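Local structure of peptide ABC transporter, peptide-binding protein (Thermus thermophilus, 2D5W) at residues K33-Q38 with T270-L275; G163-R168 with F193-T198; V317-L322 with N399-R404; F451-S456 with M490-E495. The protein binds oligopeptides, here holding a pentapeptide, and probably hands them to an ABC transporter for uptake across the membrane. All coordinates share one frame; numbering follows the deposited sequence.

Contact 1. Residues K33-Q38 with T270-L275; sequences KSEIEQ and TSSVSL
The carboxylate of E35 is gripped by two serines at once. The backbone N of S272 arrives at OE2 on the syn lone pair, 2.8 Å away, whereas OG of S272 reaches the same OE2 from above the carboxylate plane at 2.7 Å. At the other oxygen, OG of S271 donates to OE1 over 2.6 Å, on the syn side but 28° out of plane. The donors come from a loop shaped as an ST turn, in which OG of S271 also accepts from the N of V273; helix 31-40 thus meets the loop leaving strand 269-270 of the mixed sheet. E35 spans the gap because CG stands anti to its backbone N (chi1 -175°) and the rest of the chain stays extended. OE1 has a second hydroxyl partner in Y249 OH, and together these bonds would be expected to stabilise a buried carboxylate. The same loop borders the bound peptide: S272 O is hydrogen-bonded to a basic side chain of the ligand, and V273 and S34 also pack on basic side-chain atoms of the peptide. Within the loop, OG of S274 returns to O of S271 at 2.7 Å, tilted 30° from the carbonyl plane.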
loop_
_atom_site.group_PDB
_atom_site.type_symbol
_atom_site.label_atom_id
_atom_site.label_comp_id
_atom_site.label_asym_id
_atom_site.label_seq_id
_atom_site.Cartn_x
_atom_site.Cartn_y
_atom_site.Cartn_z
ATOM N N LYS A 33 1.007 -6.041 -5.902
ATOM C CA LYS A 33 2.347 -6.033 -6.482
ATOM C C LYS A 33 3.395 -6.299 -5.392
ATOM O O LYS A 33 4.297 -7.116 -5.569
ATOM C CB LYS A 33 2.592 -4.682 -7.159
ATOM C CG LYS A 33 3.983 -4.471 -7.742
ATOM C CD LYS A 33 4.003 -3.164 -8.528
ATOM C CE LYS A 33 5.391 -2.764 -8.992
ATOM N NZ LYS A 33 6.126 -1.985 -7.957
ATOM N N SER A 34 3.267 -5.622 -4.258
ATOM C CA SER A 34 4.208 -5.819 -3.165
ATOM C C SER A 34 4.150 -7.232 -2.595
ATOM O O SER A 34 5.179 -7.816 -2.266
ATOM C CB SER A 34 3.949 -4.804 -2.057
ATOM O OG SER A 34 4.473 -3.538 -2.413
ATOM N N GLU A 35 2.950 -7.786 -2.475
ATOM C CA GLU A 35 2.814 -9.135 -1.939
ATOM C C GLU A 35 3.516 -10.147 -2.840
ATOM O O GLU A 35 4.296 -10.976 -2.372
ATOM C CB GLU A 35 1.342 -9.508 -1.809
ATOM C CG GLU A 35 1.121 -10.848 -1.136
ATOM C CD GLU A 35 -0.325 -11.278 -1.194
ATOM O OE1 GLU A 35 -0.713 -11.924 -2.188
ATOM O OE2 GLU A 35 -1.077 -10.954 -0.254
ATOM N N ILE A 36 3.239 -10.077 -4.136
ATOM C CA ILE A 36 3.847 -10.988 -5.091
ATOM C C ILE A 36 5.361 -10.841 -5.094
ATOM O O ILE A 36 6.095 -11.830 -5.155
ATOM C CB ILE A 36 3.303 -10.729 -6.512
ATOM C CG1 ILE A 36 1.842 -11.167 -6.581
ATOM C CG2 ILE A 36 4.139 -11.473 -7.553
ATOM C CD1 ILE A 36 1.157 -10.823 -7.880
ATOM N N GLU A 37 5.836 -9.605 -5.004
ATOM C CA GLU A 37 7.270 -9.385 -5.031
ATOM C C GLU A 37 8.032 -9.962 -3.849
ATOM O O GLU A 37 9.248 -10.106 -3.921
ATOM C CB GLU A 37 7.566 -7.901 -5.231
ATOM C CG GLU A 37 7.260 -7.484 -6.664
ATOM C CD GLU A 37 7.604 -6.051 -6.969
ATOM O OE1 GLU A 37 7.456 -5.653 -8.146
ATOM O OE2 GLU A 37 8.013 -5.322 -6.042
ATOM N N GLN A 38 7.342 -10.307 -2.764
ATOM C CA GLN A 38 8.040 -10.921 -1.637
ATOM C C GLN A 38 8.605 -12.261 -2.101
ATOM O O GLN A 38 9.674 -12.684 -1.657
ATOM C CB GLN A 38 7.096 -11.192 -0.475
ATOM C CG GLN A 38 6.518 -9.981 0.196
ATOM C CD GLN A 38 5.551 -10.407 1.267
ATOM O OE1 GLN A 38 5.822 -10.276 2.461
ATOM N NE2 GLN A 38 4.424 -10.960 0.845
ATOM N N THR A 270 -5.551 -17.940 -0.695
ATOM C CA THR A 270 -5.916 -16.640 -1.225
ATOM C C THR A 270 -4.932 -15.564 -0.786
ATOM O O THR A 270 -4.280 -15.657 0.256
ATOM C CB THR A 270 -7.342 -16.234 -0.812
ATOM O OG1 THR A 270 -7.478 -16.326 0.610
ATOM C CG2 THR A 270 -8.367 -17.138 -1.489
ATOM N N SER A 271 -4.826 -14.549 -1.632
ATOM C CA SER A 271 -3.958 -13.399 -1.436
ATOM C C SER A 271 -4.584 -12.438 -0.429
ATOM O O SER A 271 -5.752 -12.579 -0.064
ATOM C CB SER A 271 -3.797 -12.693 -2.791
ATOM O OG SER A 271 -3.235 -11.394 -2.685
ATOM N N SER A 272 -3.804 -11.460 0.020
ATOM C CA SER A 272 -4.328 -10.442 0.918
ATOM C C SER A 272 -5.242 -9.542 0.072
ATOM O O SER A 272 -6.010 -8.748 0.610
ATOM C CB SER A 272 -3.195 -9.608 1.526
ATOM O OG SER A 272 -2.520 -8.842 0.541
ATOM N N VAL A 273 -5.138 -9.664 -1.251
ATOM C CA VAL A 273 -5.978 -8.894 -2.169
ATOM C C VAL A 273 -6.798 -9.911 -2.960
ATOM O O VAL A 273 -6.461 -10.281 -4.090
ATOM C CB VAL A 273 -5.135 -8.028 -3.134
ATOM C CG1 VAL A 273 -6.050 -7.147 -3.969
ATOM C CG2 VAL A 273 -4.158 -7.171 -2.344
ATOM N N SER A 274 -7.884 -10.365 -2.349
ATOM C CA SER A 274 -8.727 -11.375 -2.965
ATOM C C SER A 274 -10.202 -11.180 -2.642
ATOM O O SER A 274 -10.865 -10.351 -3.261
ATOM C CB SER A 274 -8.255 -12.772 -2.530
ATOM O OG SER A 274 -8.199 -12.892 -1.117
ATOM N N LEU A 275 -10.702 -11.940 -1.674
ATOM C CA LEU A 275 -12.099 -11.881 -1.263
ATOM C C LEU A 275 -12.330 -10.821 -0.201
ATOM O O LEU A 275 -11.425 -10.484 0.561
ATOM C CB LEU A 275 -12.532 -13.237 -0.704
ATOM C CG LEU A 275 -12.287 -14.460 -1.587
ATOM C CD1 LEU A 275 -12.680 -15.726 -0.829
ATOM C CD2 LEU A 275 -13.081 -14.331 -2.878
#

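Contact 2. Residues G163-R168 with F193-T198; sequences GPEWER and FLKFAT
E165 packs its CB near the plane of the F196 ring, at the ring edge, with CZ 4.0 Å from that carbon; I161 and M162, one turn earlier in helix 159-173, also touch F196. Equally close is the meeting with the aliphatic part of K195: the side chains of E165 and K195 cross at about a right angle, OE1 lying 3.4 Å from CE. The chain of E165 turns at chi2 (68°), which swings the carboxylate over to the lysine. Helix 159-173 is thereby joined to the chain leaving helix 182-194 by a salt-bridge network in which R168, three residues on from E165, supplies the second positive charge. It holds OE2 side-on with NE and NH2, the latter at 2.7 Å. Replacing E165 by an alanine would probably leave K195 and R168 without their shared partner and the bridging water without one acceptor. That water belongs to the loose side of the contact, where K195 is exposed to solvent and the ion pair from OE1 to NZ is long at 3.9 Å. It fills in between the two charges, donating to OE1 and accepting from NZ, 2.7 Å from each.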
loop_
_atom_site.group_PDB
_atom_site.type_symbol
_atom_site.label_atom_id
_atom_site.label_comp_id
_atom_site.label_asym_id
_atom_site.label_seq_id
_atom_site.Cartn_x
_atom_site.Cartn_y
_atom_site.Cartn_z
ATOM N N GLY A 163 21.899 -1.027 -14.290
ATOM C CA GLY A 163 22.896 0.034 -14.275
ATOM C C GLY A 163 23.257 0.662 -15.608
ATOM O O GLY A 163 23.281 1.889 -15.723
ATOM N N PRO A 164 23.561 -0.142 -16.633
ATOM C CA PRO A 164 23.915 0.433 -17.936
ATOM C C PRO A 164 22.851 1.391 -18.473
ATOM O O PRO A 164 23.164 2.494 -18.925
ATOM C CB PRO A 164 24.103 -0.801 -18.813
ATOM C CG PRO A 164 24.649 -1.809 -17.837
ATOM C CD PRO A 164 23.752 -1.604 -16.635
ATOM N N GLU A 165 21.589 0.977 -18.426
ATOM C CA GLU A 165 20.522 1.841 -18.909
ATOM C C GLU A 165 20.402 3.077 -18.022
ATOM O O GLU A 165 20.176 4.182 -18.516
ATOM C CB GLU A 165 19.186 1.097 -18.942
ATOM C CG GLU A 165 18.013 1.965 -19.389
ATOM C CD GLU A 165 18.100 2.385 -20.846
ATOM O OE1 GLU A 165 17.335 3.287 -21.248
ATOM O OE2 GLU A 165 18.921 1.813 -21.593
ATOM N N TRP A 166 20.560 2.894 -16.714
ATOM C CA TRP A 166 20.470 4.014 -15.784
ATOM C C TRP A 166 21.498 5.090 -16.133
ATOM O O TRP A 166 21.202 6.281 -16.070
ATOM C CB TRP A 166 20.679 3.534 -14.345
ATOM C CG TRP A 166 20.767 4.660 -13.348
ATOM C CD1 TRP A 166 21.843 4.982 -12.569
ATOM C CD2 TRP A 166 19.752 5.631 -13.050
ATOM N NE1 TRP A 166 21.562 6.091 -11.808
ATOM C CE2 TRP A 166 20.287 6.510 -12.082
ATOM C CE3 TRP A 166 18.443 5.843 -13.507
ATOM C CZ2 TRP A 166 19.560 7.587 -11.562
ATOM C CZ3 TRP A 166 17.719 6.917 -12.989
ATOM C CH2 TRP A 166 18.282 7.774 -12.025
ATOM N N GLU A 167 22.705 4.674 -16.505
ATOM C CA GLU A 167 23.738 5.642 -16.861
ATOM C C GLU A 167 23.285 6.471 -18.059
ATOM O O GLU A 167 23.534 7.678 -18.123
ATOM C CB GLU A 167 25.056 4.933 -17.178
ATOM C CG GLU A 167 25.712 4.274 -15.973
ATOM C CD GLU A 167 25.962 5.250 -14.839
ATOM O OE1 GLU A 167 26.544 6.327 -15.096
ATOM O OE2 GLU A 167 25.581 4.941 -13.691
ATOM N N ARG A 168 22.612 5.826 -19.007
ATOM C CA ARG A 168 22.117 6.534 -20.179
ATOM C C ARG A 168 21.000 7.490 -19.772
ATOM O O ARG A 168 20.920 8.615 -20.269
ATOM C CB ARG A 168 21.607 5.545 -21.230
ATOM C CG ARG A 168 22.715 4.750 -21.913
ATOM C CD ARG A 168 22.185 3.961 -23.099
ATOM N NE ARG A 168 21.472 2.751 -22.699
ATOM C CZ ARG A 168 22.065 1.628 -22.304
ATOM N NH1 ARG A 168 23.388 1.556 -22.257
ATOM N NH2 ARG A 168 21.336 0.576 -21.957
ATOM N N PHE A 193 12.085 2.571 -15.674
ATOM C CA PHE A 193 11.525 1.420 -14.971
ATOM C C PHE A 193 10.709 0.521 -15.898
ATOM O O PHE A 193 10.779 -0.705 -15.798
ATOM C CB PHE A 193 10.658 1.889 -13.799
ATOM C CG PHE A 193 11.413 2.680 -12.768
ATOM C CD1 PHE A 193 12.425 2.088 -12.015
ATOM C CD2 PHE A 193 11.131 4.027 -12.567
ATOM C CE1 PHE A 193 13.147 2.828 -11.076
ATOM C CE2 PHE A 193 11.847 4.776 -11.633
ATOM C CZ PHE A 193 12.857 4.175 -10.887
ATOM N N LEU A 194 9.952 1.121 -16.812
ATOM C CA LEU A 194 9.124 0.339 -17.727
ATOM C C LEU A 194 9.917 -0.631 -18.599
ATOM O O LEU A 194 9.410 -1.691 -18.961
ATOM C CB LEU A 194 8.277 1.265 -18.606
ATOM C CG LEU A 194 7.148 1.986 -17.861
ATOM C CD1 LEU A 194 6.491 3.005 -18.776
ATOM C CD2 LEU A 194 6.125 0.968 -17.362
ATOM N N LYS A 195 11.154 -0.282 -18.939
ATOM C CA LYS A 195 11.974 -1.175 -19.752
ATOM C C LYS A 195 12.237 -2.493 -19.028
ATOM O O LYS A 195 12.561 -3.504 -19.651
ATOM C CB LYS A 195 13.311 -0.510 -20.097
ATOM C CG LYS A 195 13.222 0.523 -21.204
ATOM C CD LYS A 195 14.599 1.045 -21.580
ATOM C CE LYS A 195 14.511 2.045 -22.721
ATOM N NZ LYS A 195 13.632 3.201 -22.382
ATOM N N PHE A 196 12.085 -2.476 -17.710
ATOM C CA PHE A 196 12.333 -3.654 -16.881
ATOM C C PHE A 196 11.103 -4.100 -16.092
ATOM O O PHE A 196 11.240 -4.861 -15.131
ATOM C CB PHE A 196 13.436 -3.337 -15.865
ATOM C CG PHE A 196 14.738 -2.912 -16.477
ATOM C CD1 PHE A 196 15.691 -3.855 -16.842
ATOM C CD2 PHE A 196 15.019 -1.562 -16.674
ATOM C CE1 PHE A 196 16.911 -3.462 -17.394
ATOM C CE2 PHE A 196 16.236 -1.159 -17.226
ATOM C CZ PHE A 196 17.182 -2.111 -17.584
ATOM N N ALA A 197 9.908 -3.667 -16.485
ATOM C CA ALA A 197 8.742 -4.009 -15.678
ATOM C C ALA A 197 7.448 -4.392 -16.373
ATOM O O ALA A 197 6.442 -4.605 -15.698
ATOM C CB ALA A 197 8.473 -2.866 -14.694
ATOM N N THR A 198 7.452 -4.485 -17.698
ATOM C CA THR A 198 6.241 -4.862 -18.423
ATOM C C THR A 198 6.264 -6.363 -18.692
ATOM O O THR A 198 7.319 -6.992 -18.652
ATOM C CB THR A 198 6.131 -4.135 -19.767
ATOM O OG1 THR A 198 7.258 -4.481 -20.580
ATOM C CG2 THR A 198 6.088 -2.625 -19.558
HETATM O O HOH W 1 14.972 4.208 -20.226
#

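Contact 3. Residues V317-L322 with N399-R404; sequences VKDLGL and NGRTVR
D319 and R401 form an end-on salt bridge: NH2 donates to OD1 at 2.7 Å and NH1 to OD2 at 3.1 Å. OD1 lies in the guanidinium plane at its edge, and the two flat groups are turned 21° against each other, although both nitrogens approach somewhat out of the carboxylate plane. R401 bends at chi3 (47°), which turns its guanidinium to meet the acid. CG1 of V403 lies over one face of the D319 carboxylate, 3.4 Å from CG. Further along, CD2 of L320 rests 3.6 Å from the carbonyl O of R404. A lysine in place of D319 would probably set two positive charges against each other and leave the guanidinium of R401 without its mate. Farther out, a water accepts from NZ of K318 and donates weakly to OD1 of N399.

In the second shell, Q315 NE2 bonds to OD2 of D319 and R396 NH1 to its backbone O. The helix then stops in a Schellman motif, with G321 at positive phi and N of L322 reaching O of V317. N399 and G400 have the backbone angles of a type I' turn, which closes the beta-hairpin of strands 394-398 and 401-410. Helix 315-320 lies against this hairpin, D319 and V403 both touching V398 of its first strand while L320 packs on F405 and I407 of the second.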
loop_
_atom_site.group_PDB
_atom_site.type_symbol
_atom_site.label_atom_id
_atom_site.label_comp_id
_atom_site.label_asym_id
_atom_site.label_seq_id
_atom_site.Cartn_x
_atom_site.Cartn_y
_atom_site.Cartn_z
ATOM N N VAL A 317 -13.747 20.949 -8.964
ATOM C CA VAL A 317 -13.562 20.888 -7.520
ATOM C C VAL A 317 -14.154 22.135 -6.866
ATOM O O VAL A 317 -14.868 22.045 -5.868
ATOM C CB VAL A 317 -12.061 20.774 -7.169
ATOM C CG1 VAL A 317 -11.841 20.980 -5.680
ATOM C CG2 VAL A 317 -11.544 19.408 -7.594
ATOM N N LYS A 318 -13.857 23.301 -7.431
ATOM C CA LYS A 318 -14.381 24.552 -6.891
ATOM C C LYS A 318 -15.890 24.647 -7.098
ATOM O O LYS A 318 -16.608 25.131 -6.227
ATOM C CB LYS A 318 -13.685 25.751 -7.541
ATOM C CG LYS A 318 -12.201 25.850 -7.204
ATOM C CD LYS A 318 -11.598 27.173 -7.663
ATOM C CE LYS A 318 -12.163 28.353 -6.881
ATOM N NZ LYS A 318 -11.548 29.648 -7.299
ATOM N N ASP A 319 -16.365 24.179 -8.248
ATOM C CA ASP A 319 -17.793 24.198 -8.551
ATOM C C ASP A 319 -18.571 23.419 -7.493
ATOM O O ASP A 319 -19.584 23.890 -6.971
ATOM C CB ASP A 319 -18.052 23.582 -9.929
ATOM C CG ASP A 319 -17.627 24.489 -11.071
ATOM O OD1 ASP A 319 -17.635 24.022 -12.228
ATOM O OD2 ASP A 319 -17.292 25.665 -10.816
ATOM N N LEU A 320 -18.085 22.223 -7.180
ATOM C CA LEU A 320 -18.728 21.365 -6.190
ATOM C C LEU A 320 -18.403 21.779 -4.758
ATOM O O LEU A 320 -19.042 21.317 -3.813
ATOM C CB LEU A 320 -18.301 19.912 -6.401
ATOM C CG LEU A 320 -18.726 19.258 -7.714
ATOM C CD1 LEU A 320 -18.125 17.860 -7.806
ATOM C CD2 LEU A 320 -20.242 19.197 -7.779
ATOM N N GLY A 321 -17.402 22.641 -4.607
ATOM C CA GLY A 321 -17.003 23.097 -3.286
ATOM C C GLY A 321 -16.316 22.025 -2.454
ATOM O O GLY A 321 -16.369 22.051 -1.225
ATOM N N LEU A 322 -15.649 21.088 -3.119
ATOM C CA LEU A 322 -14.974 20.006 -2.409
ATOM C C LEU A 322 -13.826 20.491 -1.532
ATOM O O LEU A 322 -13.388 19.781 -0.629
ATOM C CB LEU A 322 -14.466 18.957 -3.401
ATOM C CG LEU A 322 -15.559 18.319 -4.262
ATOM C CD1 LEU A 322 -14.958 17.235 -5.141
ATOM C CD2 LEU A 322 -16.634 17.727 -3.368
ATOM N N ASN A 399 -18.856 31.434 -10.473
ATOM C CA ASN A 399 -18.185 32.165 -11.540
ATOM C C ASN A 399 -19.149 32.428 -12.699
ATOM O O ASN A 399 -18.759 32.384 -13.865
ATOM C CB ASN A 399 -16.964 31.383 -12.043
ATOM C CG ASN A 399 -15.845 31.310 -11.014
ATOM O OD1 ASN A 399 -14.814 30.678 -11.249
ATOM N ND2 ASN A 399 -16.040 31.963 -9.874
ATOM N N GLY A 400 -20.412 32.685 -12.364
ATOM C CA GLY A 400 -21.418 32.968 -13.376
ATOM C C GLY A 400 -21.939 31.761 -14.136
ATOM O O GLY A 400 -22.770 31.898 -15.033
ATOM N N ARG A 401 -21.461 30.575 -13.771
ATOM C CA ARG A 401 -21.869 29.341 -14.431
ATOM C C ARG A 401 -22.777 28.503 -13.542
ATOM O O ARG A 401 -22.567 28.412 -12.334
ATOM C CB ARG A 401 -20.628 28.530 -14.802
ATOM C CG ARG A 401 -19.713 29.226 -15.796
ATOM C CD ARG A 401 -18.273 28.730 -15.706
ATOM N NE ARG A 401 -18.172 27.273 -15.661
ATOM C CZ ARG A 401 -18.207 26.554 -14.542
ATOM N NH1 ARG A 401 -18.337 27.154 -13.365
ATOM N NH2 ARG A 401 -18.115 25.233 -14.601
ATOM N N THR A 402 -23.792 27.891 -14.143
ATOM C CA THR A 402 -24.708 27.048 -13.387
ATOM C C THR A 402 -24.087 25.670 -13.226
ATOM O O THR A 402 -23.808 24.984 -14.209
ATOM C CB THR A 402 -26.065 26.915 -14.097
ATOM O OG1 THR A 402 -26.689 28.201 -14.162
ATOM C CG2 THR A 402 -26.971 25.953 -13.340
ATOM N N VAL A 403 -23.867 25.272 -11.980
ATOM C CA VAL A 403 -23.268 23.978 -11.695
ATOM C C VAL A 403 -24.242 23.062 -10.963
ATOM O O VAL A 403 -25.052 23.512 -10.147
ATOM C CB VAL A 403 -21.985 24.138 -10.846
ATOM C CG1 VAL A 403 -20.989 25.027 -11.577
ATOM C CG2 VAL A 403 -22.321 24.724 -9.493
ATOM N N ARG A 404 -24.157 21.775 -11.279
ATOM C CA ARG A 404 -25.007 20.759 -10.667
ATOM C C ARG A 404 -24.154 19.858 -9.786
ATOM O O ARG A 404 -23.004 19.565 -10.118
ATOM C CB ARG A 404 -25.678 19.908 -11.744
ATOM C CG ARG A 404 -26.643 20.667 -12.623
ATOM C CD ARG A 404 -27.236 19.775 -13.700
ATOM N NE ARG A 404 -27.916 18.603 -13.154
ATOM C CZ ARG A 404 -27.369 17.397 -13.044
ATOM N NH1 ARG A 404 -28.071 16.394 -12.535
ATOM N NH2 ARG A 404 -26.124 17.187 -13.452
HETATM O O HOH W 2 -11.854 29.825 -10.025
#

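Contact 4. Residues F451-S456 with M490-E495; sequences FIQRAS and MVPTKE
S456 meets P492 and T493 across a joint between the chain leaving helix 449-452 and a loop, and the direct part of it is van der Waals. CB of S456 stands 3.8 Å from CG2 of T493, and its OG lies 3.6 Å from CA of the same threonine. A little way off, the ring of P492 touches Q453, just after helix 449-452, with CB 4.0 Å from its carbonyl O.

Water carries the polar part. One molecule accepts from the backbone N of S456 at 2.8 Å and lies 2.7 Å from O of P492, to which it can donate; its link to O of Q453 is weak, and it has more acceptors around it than protons. A second water accepts from N of K494 at 2.9 Å and is hydrogen-bonded to OG of S456. The serine oxygen can take part because it sits between its own backbone N and carbonyl carbon (chi1 67°), on the side facing the other segment.

Within the first segment, NH2 of R454 donates to O of Q453 at 3.0 Å, coming from above the carbonyl plane, while its guanidinium also makes a cation-pi contact with Y498. Close by, S456 O bonds to N313 ND2, and C458, two residues on, is in a disulfide with C314.

With no clear direct hydrogen bond across the joint, the two waters link N and OG of S456 to O of P492 and N of K494, so the polar match is water-mediated and would probably tolerate small shifts of one segment against the other.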
loop_
_atom_site.group_PDB
_atom_site.type_symbol
_atom_site.label_atom_id
_atom_site.label_comp_id
_atom_site.label_asym_id
_atom_site.label_seq_id
_atom_site.Cartn_x
_atom_site.Cartn_y
_atom_site.Cartn_z
ATOM N N PHE A 451 -2.969 7.822 -12.830
ATOM C CA PHE A 451 -4.349 8.045 -12.423
ATOM C C PHE A 451 -4.383 8.523 -10.972
ATOM O O PHE A 451 -4.662 9.689 -10.704
ATOM C CB PHE A 451 -5.212 6.786 -12.545
ATOM C CG PHE A 451 -6.680 7.049 -12.311
ATOM C CD1 PHE A 451 -7.475 7.580 -13.323
ATOM C CD2 PHE A 451 -7.254 6.824 -11.065
ATOM C CE1 PHE A 451 -8.819 7.885 -13.096
ATOM C CE2 PHE A 451 -8.600 7.126 -10.829
ATOM C CZ PHE A 451 -9.379 7.657 -11.846
ATOM N N ILE A 452 -4.063 7.632 -10.040
ATOM C CA ILE A 452 -4.129 7.973 -8.623
ATOM C C ILE A 452 -3.301 9.184 -8.196
ATOM O O ILE A 452 -3.756 9.979 -7.370
ATOM C CB ILE A 452 -3.771 6.734 -7.739
ATOM C CG1 ILE A 452 -3.964 7.065 -6.257
ATOM C CG2 ILE A 452 -2.351 6.279 -8.007
ATOM C CD1 ILE A 452 -3.986 5.836 -5.360
ATOM N N GLN A 453 -2.111 9.343 -8.767
ATOM C CA GLN A 453 -1.236 10.455 -8.409
ATOM C C GLN A 453 -1.334 11.662 -9.342
ATOM O O GLN A 453 -0.400 12.456 -9.439
ATOM C CB GLN A 453 0.212 9.942 -8.308
ATOM C CG GLN A 453 0.416 9.092 -7.043
ATOM C CD GLN A 453 1.523 8.047 -7.131
ATOM O OE1 GLN A 453 1.716 7.272 -6.193
ATOM N NE2 GLN A 453 2.247 8.018 -8.241
ATOM N N ARG A 454 -2.479 11.816 -10.007
ATOM C CA ARG A 454 -2.675 12.935 -10.925
ATOM C C ARG A 454 -3.974 13.719 -10.716
ATOM O O ARG A 454 -4.525 14.288 -11.663
ATOM C CB ARG A 454 -2.584 12.441 -12.374
ATOM C CG ARG A 454 -1.214 11.865 -12.747
ATOM C CD ARG A 454 -0.118 12.930 -12.773
ATOM N NE ARG A 454 1.159 12.389 -13.244
ATOM C CZ ARG A 454 1.996 11.665 -12.507
ATOM N NH1 ARG A 454 3.125 11.215 -13.037
ATOM N NH2 ARG A 454 1.726 11.408 -11.234
ATOM N N ALA A 455 -4.464 13.760 -9.480
ATOM C CA ALA A 455 -5.673 14.523 -9.190
ATOM C C ALA A 455 -5.406 16.011 -9.445
ATOM O O ALA A 455 -6.320 16.762 -9.793
ATOM C CB ALA A 455 -6.103 14.307 -7.741
ATOM N N SER A 456 -4.154 16.435 -9.275
ATOM C CA SER A 456 -3.796 17.836 -9.494
ATOM C C SER A 456 -3.942 18.208 -10.966
ATOM O O SER A 456 -3.987 19.390 -11.313
ATOM C CB SER A 456 -2.362 18.107 -9.024
ATOM O OG SER A 456 -1.416 17.425 -9.826
ATOM N N MET A 490 4.601 16.583 0.200
ATOM C CA MET A 490 4.016 15.265 -0.005
ATOM C C MET A 490 2.800 15.194 -0.925
ATOM O O MET A 490 2.186 14.134 -1.055
ATOM C CB MET A 490 3.660 14.663 1.360
ATOM C CG MET A 490 4.705 14.909 2.460
ATOM S SD MET A 490 6.371 14.255 2.150
ATOM C CE MET A 490 6.071 12.511 2.349
ATOM N N VAL A 491 2.447 16.313 -1.554
ATOM C CA VAL A 491 1.311 16.361 -2.478
ATOM C C VAL A 491 1.879 16.252 -3.887
ATOM O O VAL A 491 2.620 17.127 -4.329
ATOM C CB VAL A 491 0.537 17.690 -2.343
ATOM C CG1 VAL A 491 -0.582 17.753 -3.372
ATOM C CG2 VAL A 491 -0.029 17.816 -0.936
ATOM N N PRO A 492 1.531 15.185 -4.622
ATOM C CA PRO A 492 2.069 15.043 -5.978
ATOM C C PRO A 492 1.493 15.991 -7.019
ATOM O O PRO A 492 0.302 15.959 -7.312
ATOM C CB PRO A 492 1.796 13.575 -6.308
ATOM C CG PRO A 492 0.528 13.296 -5.559
ATOM C CD PRO A 492 0.733 14.005 -4.238
ATOM N N THR A 493 2.357 16.843 -7.563
ATOM C CA THR A 493 1.976 17.794 -8.598
ATOM C C THR A 493 3.186 17.988 -9.497
ATOM O O THR A 493 4.291 17.548 -9.178
ATOM C CB THR A 493 1.608 19.185 -8.028
ATOM O OG1 THR A 493 2.793 19.829 -7.546
ATOM C CG2 THR A 493 0.599 19.060 -6.896
ATOM N N LYS A 494 2.979 18.656 -10.621
ATOM C CA LYS A 494 4.071 18.921 -11.540
ATOM C C LYS A 494 5.160 19.710 -10.812
ATOM O O LYS A 494 6.350 19.509 -11.053
ATOM C CB LYS A 494 3.548 19.721 -12.736
ATOM C CG LYS A 494 4.606 20.120 -13.749
ATOM C CD LYS A 494 3.984 20.885 -14.910
ATOM C CE LYS A 494 3.267 22.140 -14.433
ATOM N NZ LYS A 494 2.618 22.873 -15.557
ATOM N N GLU A 495 4.741 20.588 -9.903
ATOM C CA GLU A 495 5.673 21.430 -9.158
ATOM C C GLU A 495 6.644 20.699 -8.236
ATOM O O GLU A 495 7.729 21.212 -7.960
ATOM C CB GLU A 495 4.908 22.484 -8.350
ATOM C CG GLU A 495 4.224 23.567 -9.183
ATOM C CD GLU A 495 3.115 23.026 -10.063
ATOM O OE1 GLU A 495 2.252 22.288 -9.543
ATOM O OE2 GLU A 495 3.102 23.345 -11.272
HETATM O O HOH W 3 -2.099 14.955 -8.010
HETATM O O HOH W 4 0.191 19.050 -11.424
#

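In chain order, contact 2 is nested inside the long loop closed by contact 1, and contacts 3 and 4 follow in series. Contact 1 ties helix 31-40 to the end of edge strand 269-270 of the five-strand sheet. Contact 2 joins two helical regions at the surface, its centre about 25 Å from that of contact 1. Contacts 3 and 4, with centres about 22 Å apart, both belong to the region of the seven-strand sheet: strand 401-410 enters contact 3, and strand 463-469 lies between the segments of contact 4 in sequence, with I452 packing on it. Contacts 2 and 3 are farthest apart, their centres about 44 Å from each other. Of the four, contact 1 adjoins the bound peptide, while the others join outlying helices, a hairpin and loops.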